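Local coordinates for protein dextranase (Pseudarthrobacter oxydans, PDB 6NZS) that catalyses the endohydrolysis of alpha-1,6-glucosidic linkages in dextran, as a glycoside hydrolase of family 49, at residues 22-36 and 53-65. Residues are numbered along the deposited sequence; the frame is centred on the assembly and turned at random.
Sequences TTGPTGNDEVRRSSF and AFTYMSIPRSGKD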
loop_
_atom_site.group_PDB
_atom_site.type_symbol
_atom_site.label_atom_id
_atom_site.label_comp_id
_atom_site.label_asym_id
_atom_site.label_seq_id
_atom_site.Cartn_x
_atom_site.Cartn_y
_atom_site.Cartn_z
ATOM N N THR A 22 -18.166 12.165 -9.216
ATOM C CA THR A 22 -16.859 11.971 -9.833
ATOM C C THR A 22 -16.081 13.268 -9.970
ATOM O O THR A 22 -15.022 13.274 -10.603
ATOM C CB THR A 22 -16.980 11.309 -11.206
ATOM O OG1 THR A 22 -17.858 12.085 -12.040
ATOM C CG2 THR A 22 -17.499 9.883 -11.085
ATOM N N THR A 23 -16.577 14.369 -9.401
ATOM C CA THR A 23 -16.044 15.688 -9.712
ATOM C C THR A 23 -15.536 16.486 -8.524
ATOM O O THR A 23 -14.764 17.425 -8.737
ATOM C CB THR A 23 -17.089 16.548 -10.447
ATOM O OG1 THR A 23 -18.185 16.816 -9.571
ATOM C CG2 THR A 23 -17.601 15.842 -11.699
ATOM N N GLY A 24 -15.952 16.178 -7.301
ATOM C CA GLY A 24 -15.607 17.022 -6.186
ATOM C C GLY A 24 -15.772 16.325 -4.857
ATOM O O GLY A 24 -16.136 15.147 -4.783
ATOM N N PRO A 25 -15.483 17.042 -3.773
ATOM C CA PRO A 25 -15.575 16.433 -2.443
ATOM C C PRO A 25 -17.017 16.127 -2.092
ATOM O O PRO A 25 -17.934 16.872 -2.443
ATOM C CB PRO A 25 -15.002 17.517 -1.520
ATOM C CG PRO A 25 -15.212 18.792 -2.273
ATOM C CD PRO A 25 -15.011 18.435 -3.718
ATOM N N THR A 26 -17.222 15.004 -1.412
ATOM C CA THR A 26 -18.564 14.711 -0.948
ATOM C C THR A 26 -18.854 15.503 0.325
ATOM O O THR A 26 -17.947 15.995 1.007
ATOM C CB THR A 26 -18.732 13.214 -0.701
ATOM O OG1 THR A 26 -17.741 12.777 0.234
ATOM C CG2 THR A 26 -18.549 12.450 -2.001
ATOM N N GLY A 27 -20.142 15.635 0.633
ATOM C CA GLY A 27 -20.535 16.295 1.862
ATOM C C GLY A 27 -20.077 15.531 3.088
ATOM O O GLY A 27 -19.750 14.344 3.034
ATOM N N ASN A 28 -20.053 16.238 4.223
ATOM C CA ASN A 28 -19.596 15.620 5.464
ATOM C C ASN A 28 -20.415 14.387 5.813
ATOM O O ASN A 28 -19.882 13.429 6.386
ATOM C CB ASN A 28 -19.663 16.635 6.604
ATOM C CG ASN A 28 -18.562 17.666 6.522
ATOM O OD1 ASN A 28 -17.761 17.660 5.589
ATOM N ND2 ASN A 28 -18.514 18.564 7.502
ATOM N N ASP A 29 -21.697 14.381 5.456
ATOM C CA ASP A 29 -22.610 13.299 5.785
ATOM C C ASP A 29 -22.878 12.371 4.606
ATOM O O ASP A 29 -23.879 11.648 4.616
ATOM C CB ASP A 29 -23.927 13.870 6.320
ATOM C CG ASP A 29 -24.612 14.806 5.324
ATOM O OD1 ASP A 29 -23.980 15.200 4.314
ATOM O OD2 ASP A 29 -25.791 15.151 5.557
ATOM N N GLU A 30 -22.009 12.374 3.598
ATOM C CA GLU A 30 -22.175 11.566 2.396
ATOM C C GLU A 30 -21.013 10.587 2.254
ATOM O O GLU A 30 -19.912 10.822 2.758
ATOM C CB GLU A 30 -22.235 12.460 1.149
ATOM C CG GLU A 30 -23.456 13.380 1.116
ATOM C CD GLU A 30 -23.434 14.340 -0.058
ATOM O OE1 GLU A 30 -22.355 14.517 -0.661
ATOM O OE2 GLU A 30 -24.502 14.918 -0.373
ATOM N N VAL A 31 -21.266 9.487 1.542
ATOM C CA VAL A 31 -20.240 8.505 1.194
ATOM C C VAL A 31 -20.227 8.354 -0.321
ATOM O O VAL A 31 -21.276 8.130 -0.932
ATOM C CB VAL A 31 -20.518 7.141 1.856
ATOM C CG1 VAL A 31 -19.471 6.118 1.424
ATOM C CG2 VAL A 31 -20.545 7.265 3.379
ATOM N N ARG A 32 -19.044 8.464 -0.926
ATOM C CA ARG A 32 -18.933 8.328 -2.379
ATOM C C ARG A 32 -19.122 6.869 -2.789
ATOM O O ARG A 32 -18.384 5.990 -2.327
ATOM C CB ARG A 32 -17.572 8.829 -2.859
ATOM C CG ARG A 32 -17.572 9.238 -4.335
ATOM C CD ARG A 32 -16.157 9.498 -4.874
ATOM N NE ARG A 32 -15.398 10.488 -4.108
ATOM C CZ ARG A 32 -15.473 11.807 -4.284
ATOM N NH1 ARG A 32 -16.288 12.320 -5.203
ATOM N NH2 ARG A 32 -14.731 12.615 -3.529
ATOM N N ARG A 33 -20.100 6.620 -3.654
ATOM C CA ARG A 33 -20.369 5.299 -4.201
ATOM C C ARG A 33 -19.674 5.185 -5.551
ATOM O O ARG A 33 -19.607 6.157 -6.303
ATOM C CB ARG A 33 -21.878 5.122 -4.399
ATOM C CG ARG A 33 -22.259 3.819 -5.088
ATOM C CD ARG A 33 -23.762 3.656 -5.186
ATOM N NE ARG A 33 -24.082 2.575 -6.105
ATOM C CZ ARG A 33 -25.314 2.251 -6.478
ATOM N NH1 ARG A 33 -26.348 2.936 -6.000
ATOM N NH2 ARG A 33 -25.503 1.267 -7.342
ATOM N N SER A 34 -19.173 3.989 -5.875
ATOM C CA SER A 34 -18.569 3.791 -7.193
ATOM C C SER A 34 -19.565 4.059 -8.316
ATOM O O SER A 34 -20.669 3.507 -8.334
ATOM C CB SER A 34 -18.042 2.366 -7.338
ATOM O OG SER A 34 -17.501 2.151 -8.643
ATOM N N SER A 35 -19.152 4.897 -9.269
ATOM C CA SER A 35 -19.936 5.130 -10.474
ATOM C C SER A 35 -19.794 4.015 -11.495
ATOM O O SER A 35 -20.549 3.985 -12.472
ATOM C CB SER A 35 -19.469 6.417 -11.151
ATOM O OG SER A 35 -19.644 7.519 -10.283
ATOM N N PHE A 36 -18.865 3.086 -11.290
ATOM C CA PHE A 36 -18.437 2.213 -12.366
ATOM C C PHE A 36 -18.725 0.740 -12.153
ATOM O O PHE A 36 -18.801 0.011 -13.147
ATOM C CB PHE A 36 -16.940 2.425 -12.643
ATOM C CG PHE A 36 -16.608 3.859 -12.880
ATOM C CD1 PHE A 36 -16.941 4.449 -14.083
ATOM C CD2 PHE A 36 -16.028 4.637 -11.894
ATOM C CE1 PHE A 36 -16.681 5.782 -14.318
ATOM C CE2 PHE A 36 -15.762 5.977 -12.132
ATOM C CZ PHE A 36 -16.091 6.543 -13.339
ATOM N N ALA A 53 -23.349 -5.616 -1.814
ATOM C CA ALA A 53 -22.264 -5.137 -0.968
ATOM C C ALA A 53 -21.829 -3.791 -1.513
ATOM O O ALA A 53 -21.612 -3.656 -2.720
ATOM C CB ALA A 53 -21.073 -6.100 -0.992
ATOM N N PHE A 54 -21.714 -2.799 -0.640
ATOM C CA PHE A 54 -21.392 -1.455 -1.100
ATOM C C PHE A 54 -20.031 -1.430 -1.782
ATOM O O PHE A 54 -19.092 -2.103 -1.347
ATOM C CB PHE A 54 -21.359 -0.499 0.089
ATOM C CG PHE A 54 -21.411 0.944 -0.312
ATOM C CD1 PHE A 54 -22.612 1.506 -0.727
ATOM C CD2 PHE A 54 -20.276 1.733 -0.298
ATOM C CE1 PHE A 54 -22.680 2.831 -1.106
ATOM C CE2 PHE A 54 -20.337 3.073 -0.670
ATOM C CZ PHE A 54 -21.533 3.623 -1.074
ATOM N N THR A 55 -19.923 -0.640 -2.851
ATOM C CA THR A 55 -18.633 -0.364 -3.480
ATOM C C THR A 55 -18.327 1.112 -3.271
ATOM O O THR A 55 -19.005 1.983 -3.835
ATOM C CB THR A 55 -18.604 -0.741 -4.959
ATOM O OG1 THR A 55 -18.969 -2.120 -5.113
ATOM C CG2 THR A 55 -17.203 -0.538 -5.528
ATOM N N TYR A 56 -17.312 1.374 -2.458
ATOM C CA TYR A 56 -16.788 2.711 -2.211
ATOM C C TYR A 56 -15.973 3.182 -3.406
ATOM O O TYR A 56 -15.586 2.396 -4.269
ATOM C CB TYR A 56 -15.848 2.674 -1.004
ATOM C CG TYR A 56 -16.519 2.190 0.261
ATOM C CD1 TYR A 56 -17.248 3.069 1.048
ATOM C CD2 TYR A 56 -16.427 0.857 0.667
ATOM C CE1 TYR A 56 -17.881 2.641 2.204
ATOM C CE2 TYR A 56 -17.050 0.420 1.825
ATOM C CZ TYR A 56 -17.782 1.314 2.584
ATOM O OH TYR A 56 -18.407 0.881 3.734
ATOM N N MET A 57 -15.680 4.484 -3.442
ATOM C CA MET A 57 -14.808 5.008 -4.491
ATOM C C MET A 57 -14.011 6.208 -3.989
ATOM O O MET A 57 -14.546 7.090 -3.307
ATOM C CB MET A 57 -15.580 5.388 -5.767
ATOM C CG MET A 57 -14.668 5.738 -6.944
ATOM S SD MET A 57 -15.556 6.032 -8.485
ATOM C CE MET A 57 -16.306 7.606 -8.116
ATOM N N SER A 58 -12.727 6.229 -4.337
ATOM C CA SER A 58 -11.838 7.349 -4.064
ATOM C C SER A 58 -11.400 7.959 -5.386
ATOM O O SER A 58 -11.194 7.241 -6.368
ATOM C CB SER A 58 -10.614 6.854 -3.288
ATOM O OG SER A 58 -9.602 7.841 -3.230
ATOM N N ILE A 59 -11.302 9.287 -5.426
ATOM C CA ILE A 59 -10.816 9.992 -6.613
ATOM C C ILE A 59 -9.693 10.931 -6.191
ATOM O O ILE A 59 -9.587 11.303 -5.011
ATOM C CB ILE A 59 -11.956 10.742 -7.352
ATOM C CG1 ILE A 59 -12.435 11.967 -6.565
ATOM C CG2 ILE A 59 -13.114 9.807 -7.624
ATOM C CD1 ILE A 59 -13.470 12.820 -7.338
ATOM N N PRO A 60 -8.817 11.308 -7.128
ATOM C CA PRO A 60 -7.634 12.108 -6.773
ATOM C C PRO A 60 -8.020 13.437 -6.138
ATOM O O PRO A 60 -8.835 14.190 -6.680
ATOM C CB PRO A 60 -6.924 12.303 -8.121
ATOM C CG PRO A 60 -7.359 11.117 -8.943
ATOM C CD PRO A 60 -8.782 10.863 -8.532
ATOM N N ARG A 61 -7.426 13.717 -4.978
ATOM C CA ARG A 61 -7.693 14.922 -4.193
ATOM C C ARG A 61 -9.137 15.014 -3.732
ATOM O O ARG A 61 -9.589 16.090 -3.334
ATOM C CB ARG A 61 -7.323 16.220 -4.935
ATOM C CG ARG A 61 -5.992 16.205 -5.628
ATOM C CD ARG A 61 -5.532 17.637 -5.937
ATOM N NE ARG A 61 -4.252 17.622 -6.628
ATOM C CZ ARG A 61 -4.120 17.573 -7.947
ATOM N NH1 ARG A 61 -5.196 17.580 -8.726
ATOM N NH2 ARG A 61 -2.911 17.527 -8.483
ATOM N N SER A 62 -9.897 13.916 -3.799
ATOM C CA SER A 62 -11.347 13.982 -3.638
ATOM C C SER A 62 -11.994 14.964 -4.613
ATOM O O SER A 62 -13.095 15.447 -4.355
ATOM C CB SER A 62 -11.791 14.282 -2.194
ATOM O OG SER A 62 -12.063 13.091 -1.465
ATOM N N GLY A 63 -11.332 15.261 -5.727
ATOM C CA GLY A 63 -11.859 16.197 -6.702
ATOM C C GLY A 63 -11.688 17.648 -6.329
ATOM O O GLY A 63 -12.186 18.524 -7.050
ATOM N N LYS A 64 -11.006 17.929 -5.227
ATOM C CA LYS A 64 -10.783 19.299 -4.799
ATOM C C LYS A 64 -9.691 19.950 -5.633
ATOM O O LYS A 64 -8.791 19.287 -6.158
ATOM C CB LYS A 64 -10.376 19.333 -3.325
ATOM C CG LYS A 64 -11.484 18.897 -2.391
ATOM C CD LYS A 64 -11.027 18.952 -0.946
ATOM C CE LYS A 64 -10.281 17.688 -0.566
ATOM N NZ LYS A 64 -9.788 17.735 0.843
ATOM N N ASP A 65 -9.788 21.268 -5.772
ATOM C CA ASP A 65 -8.648 22.031 -6.238
ATOM C C ASP A 65 -7.578 22.065 -5.152
ATOM O O ASP A 65 -7.835 21.779 -3.980
ATOM C CB ASP A 65 -9.059 23.470 -6.551
ATOM C CG ASP A 65 -9.973 23.572 -7.753
ATOM O OD1 ASP A 65 -9.890 22.714 -8.656
ATOM O OD2 ASP A 65 -10.768 24.532 -7.797
HETATM O O HOH W 1 -14.696 13.840 -0.221
HETATM O O HOH W 2 -13.346 10.220 -2.128
HETATM O O HOH W 3 -16.212 5.980 -0.663
#
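Arg32 lays its side chain across Met57 and Ile59, and the tightest packing of the contact gathers round it. Its CD lies 3.8 Å from Met57 CE, and Ile59 CD1 sits over one guanidinium face, toward the rim, while Thr26 CG2 of its own segment covers the opposite face. A bend at chi3 (-55°) turns the group so that NH1 and NH2 both grip Gly24 O, which lies in the guanidinium plane, NH1 at 2.9 Å and NH2 from above the carbonyl plane; NH1 also reaches Asn21 O, and NE donates to a water bound to Ser62 OG. With an alanine here, Gly24 O would probably lose both donors, and a gap is likely to open between Ile59 and Thr26. Where the strands cross, at 97°, a single bridge pairs Arg33 with Tyr56: Ser34 N donates to Thr55 O at 2.9 Å, nearly straight (169°), whereas the bond from Met57 N to Arg32 O is weak. Met57 SD meets the Phe36 ring at its edge, 3.7 Å from CE2, a Met-aromatic contact. By contrast, on the solvent side Thr22, Thr23 and Pro25 are exposed, and Pro25 CG meets Lys64 CG at 3.7 Å. Within the N-terminal Ig-like domain, strand 31-33, parallel to 18-20, crosses strand 51-58, antiparallel to both 37-43 and 84-92; Glu336, just past strand 325-335 of the beta-solenoid, bonds to Ser58 OG and Ser62 OG.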